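PDB 7M13: GDP-L-fucose synthase from Campylobacter jejuni subsp. jejuni serotype O:2, which acts as an NADPH-dependent GDP-D-glycero-L-gluco-heptose synthase, supplying a heptose building block for the capsular polysaccharide. Local coordinates for residues E86-Q91 with G141-A146. Numbering follows the deposited sequence.
Sequences ENLMIQ and GAAKIA. With NAP (NADP nicotinamide-adenine-dinucleotide phosphate), chain E.
Helices 80-100 and 138-158 run side by side in the same direction here, their short segments 86-91 and 141-146 separated by 9.1 Å between axes and crossing at -16°. The face that 141-146 turns to its neighbour is made of the small side chains Ala143 and Ala146. Leu88, with CG beside its own backbone N and an extended second torsion, sends CD2 across to the methyl of Ala146, 3.5 Å from its CB, and over the CA of Ala143. One residue earlier, Asn87 brings only its CB to the contact, 4.0 Å from Ala143 CB; its amide turns elsewhere, to Phe83 O and Leu70 N. This apolar side is the tight one, and the second subunit closes it: its Asn92 packs on Leu88 and its Leu88 on Ala146, as in the four-helix dimer interface of extended short-chain dehydrogenases.

Toward the cofactor the packing loosens and turns polar, though it remains buried. Gln91 reaches over on an extended chain, and its NE2 donates to Ala143 O at 2.9 Å with a 154° N-H...O angle. The oxygen lies close to the amide plane, but the donor sits 49° above the carbonyl plane. With NE2 committed, OE1 accepts a hydrogen bond from an ordered water at 2.7 Å; the water in turn accepts from Lys144 NZ at 2.8 Å. Lys144 starts away from the neighbouring helix and bends at its second torsion, then runs straight to the nicotinamide ribose, where NZ donates to NAP O3D at 2.8 Å and to NAP O2D at 3.1 Å. Phe109 O is another partner of NZ.

Lys144 holds the lysine place of the family's YxxxK motif, whose tyrosine place is occupied by Phe140. Surrounded by neutral acceptors, NZ is probably an ammonium, and its two bonds would help hold the ribose in place, while Gln91 positions the water behind it.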
loop_
_atom_site.group_PDB
_atom_site.type_symbol
_atom_site.label_atom_id
_atom_site.label_comp_id
_atom_site.label_asym_id
_atom_site.label_seq_id
_atom_site.Cartn_x
_atom_site.Cartn_y
_atom_site.Cartn_z
ATOM N N GLU B 86 6.238 2.758 9.450
ATOM C CA GLU B 86 5.613 3.166 10.722
ATOM C C GLU B 86 4.134 3.430 10.474
ATOM O O GLU B 86 3.288 3.017 11.275
ATOM C CB GLU B 86 6.370 4.333 11.346
ATOM C CG GLU B 86 7.724 3.889 11.855
ATOM C CD GLU B 86 8.457 4.893 12.713
ATOM O OE1 GLU B 86 7.782 5.708 13.389
ATOM O OE2 GLU B 86 9.721 4.844 12.701
ATOM N N ASN B 87 3.824 4.158 9.389
ATOM C CA ASN B 87 2.419 4.545 9.137
ATOM C C ASN B 87 1.615 3.313 8.732
ATOM O O ASN B 87 0.486 3.179 9.171
ATOM C CB ASN B 87 2.328 5.711 8.152
ATOM C CG ASN B 87 2.851 6.980 8.811
ATOM O OD1 ASN B 87 2.394 7.349 9.914
ATOM N ND2 ASN B 87 3.762 7.666 8.157
ATOM N N LEU B 88 2.181 2.420 7.918
ATOM C CA LEU B 88 1.437 1.157 7.648
ATOM C C LEU B 88 1.182 0.408 8.954
ATOM O O LEU B 88 0.105 -0.153 9.117
ATOM C CB LEU B 88 2.187 0.266 6.646
ATOM C CG LEU B 88 2.229 0.735 5.205
ATOM C CD1 LEU B 88 3.048 -0.235 4.376
ATOM C CD2 LEU B 88 0.840 0.900 4.614
ATOM N N MET B 89 2.160 0.310 9.858
ATOM C CA MET B 89 1.953 -0.445 11.104
ATOM C C MET B 89 0.862 0.231 11.962
ATOM O O MET B 89 -0.020 -0.489 12.460
ATOM C CB MET B 89 3.224 -0.632 11.921
ATOM C CG MET B 89 4.289 -1.535 11.233
ATOM S SD MET B 89 3.700 -3.204 10.902
ATOM C CE MET B 89 3.224 -3.680 12.552
ATOM N N ILE B 90 0.911 1.536 12.117
ATOM C CA ILE B 90 -0.107 2.263 12.908
ATOM C C ILE B 90 -1.485 1.963 12.313
ATOM O O ILE B 90 -2.428 1.597 13.017
ATOM C CB ILE B 90 0.218 3.755 12.969
ATOM C CG1 ILE B 90 1.483 3.994 13.795
ATOM C CG2 ILE B 90 -0.986 4.488 13.547
ATOM C CD1 ILE B 90 2.014 5.393 13.675
ATOM N N GLN B 91 -1.610 2.208 11.023
ATOM C CA GLN B 91 -2.876 2.029 10.287
ATOM C C GLN B 91 -3.357 0.591 10.464
ATOM O O GLN B 91 -4.552 0.351 10.836
ATOM C CB GLN B 91 -2.711 2.359 8.802
ATOM C CG GLN B 91 -2.437 3.835 8.522
ATOM C CD GLN B 91 -1.859 4.141 7.164
ATOM O OE1 GLN B 91 -1.381 5.269 6.964
ATOM N NE2 GLN B 91 -1.808 3.169 6.274
ATOM N N GLY B 141 2.845 8.937 0.863
ATOM C CA GLY B 141 1.591 8.909 0.087
ATOM C C GLY B 141 1.147 7.482 -0.138
ATOM O O GLY B 141 -0.050 7.213 -0.060
ATOM N N ALA B 142 2.073 6.575 -0.450
ATOM C CA ALA B 142 1.724 5.149 -0.647
ATOM C C ALA B 142 1.136 4.604 0.653
ATOM O O ALA B 142 0.139 3.846 0.592
ATOM C CB ALA B 142 2.913 4.362 -1.132
ATOM N N ALA B 143 1.723 4.926 1.813
ATOM C CA ALA B 143 1.158 4.444 3.093
ATOM C C ALA B 143 -0.257 4.997 3.270
ATOM O O ALA B 143 -1.185 4.214 3.629
ATOM C CB ALA B 143 2.067 4.843 4.221
ATOM N N LYS B 144 -0.491 6.246 2.906
ATOM C CA LYS B 144 -1.841 6.853 3.067
ATOM C C LYS B 144 -2.850 6.205 2.102
ATOM O O LYS B 144 -3.966 5.957 2.505
ATOM C CB LYS B 144 -1.782 8.359 2.880
ATOM C CG LYS B 144 -1.137 9.091 4.051
ATOM C CD LYS B 144 -1.891 8.924 5.353
ATOM C CE LYS B 144 -1.524 9.995 6.351
ATOM N NZ LYS B 144 -2.189 9.783 7.652
ATOM N N ILE B 145 -2.425 5.877 0.891
ATOM C CA ILE B 145 -3.288 5.126 -0.049
ATOM C C ILE B 145 -3.694 3.801 0.608
ATOM O O ILE B 145 -4.881 3.401 0.576
ATOM C CB ILE B 145 -2.586 4.910 -1.408
ATOM C CG1 ILE B 145 -2.409 6.230 -2.164
ATOM C CG2 ILE B 145 -3.344 3.901 -2.239
ATOM C CD1 ILE B 145 -1.555 6.122 -3.365
ATOM N N ALA B 146 -2.724 3.071 1.154
ATOM C CA ALA B 146 -3.004 1.739 1.727
ATOM C C ALA B 146 -3.958 1.903 2.915
ATOM O O ALA B 146 -4.789 1.021 3.139
ATOM C CB ALA B 146 -1.732 1.071 2.177
HETATM P PA NAP E . 0.646 15.424 14.518
HETATM O O1A NAP E . 1.920 15.219 13.754
HETATM O O2A NAP E . 0.408 16.793 15.107
HETATM O O5B NAP E . 0.506 14.410 15.709
HETATM C C5B NAP E . 0.729 13.015 15.510
HETATM C C4B NAP E . 0.595 12.362 16.850
HETATM O O4B NAP E . 0.724 10.936 16.642
HETATM C C3B NAP E . 1.679 12.763 17.874
HETATM O O3B NAP E . 1.057 13.212 19.073
HETATM C C2B NAP E . 2.504 11.492 18.036
HETATM O O2B NAP E . 2.978 11.279 19.366
HETATM C C1B NAP E . 1.482 10.408 17.710
HETATM N N9A NAP E . 2.125 9.183 17.286
HETATM C C8A NAP E . 2.944 8.990 16.216
HETATM N N7A NAP E . 3.471 7.791 16.158
HETATM C C5A NAP E . 2.974 7.153 17.275
HETATM C C6A NAP E . 3.176 5.858 17.784
HETATM N N6A NAP E . 3.996 4.955 17.235
HETATM N N1A NAP E . 2.533 5.549 18.932
HETATM C C2A NAP E . 1.737 6.464 19.501
HETATM N N3A NAP E . 1.482 7.715 19.113
HETATM C C4A NAP E . 2.146 7.998 17.985
HETATM O O3 NAP E . -0.581 15.045 13.567
HETATM P PN NAP E . -1.594 16.017 12.834
HETATM O O1N NAP E . -0.812 17.061 12.137
HETATM O O2N NAP E . -2.616 16.397 13.830
HETATM O O5D NAP E . -2.229 15.010 11.749
HETATM C C5D NAP E . -3.403 14.286 12.039
HETATM C C4D NAP E . -3.756 13.482 10.820
HETATM O O4D NAP E . -4.058 14.375 9.713
HETATM C C3D NAP E . -2.653 12.536 10.326
HETATM O O3D NAP E . -3.219 11.332 9.788
HETATM C C2D NAP E . -2.002 13.371 9.260
HETATM O O2D NAP E . -1.237 12.613 8.328
HETATM C C1D NAP E . -3.199 14.047 8.623
HETATM N N1N NAP E . -2.792 15.258 7.877
HETATM C C2N NAP E . -2.207 16.325 8.500
HETATM C C3N NAP E . -1.763 17.383 7.783
HETATM C C7N NAP E . -1.107 18.564 8.406
HETATM O O7N NAP E . -0.886 19.570 7.701
HETATM N N7N NAP E . -0.794 18.493 9.697
HETATM C C4N NAP E . -1.964 17.425 6.348
HETATM C C5N NAP E . -2.628 16.283 5.761
HETATM C C6N NAP E . -2.937 15.256 6.491
HETATM P P2B NAP E . 4.279 12.074 19.905
HETATM O O1X NAP E . 3.762 13.457 20.184
HETATM O O2X NAP E . 5.352 11.991 18.912
HETATM O O3X NAP E . 4.664 11.303 21.183
HETATM O O HOH W 1 -1.134 7.369 8.581
#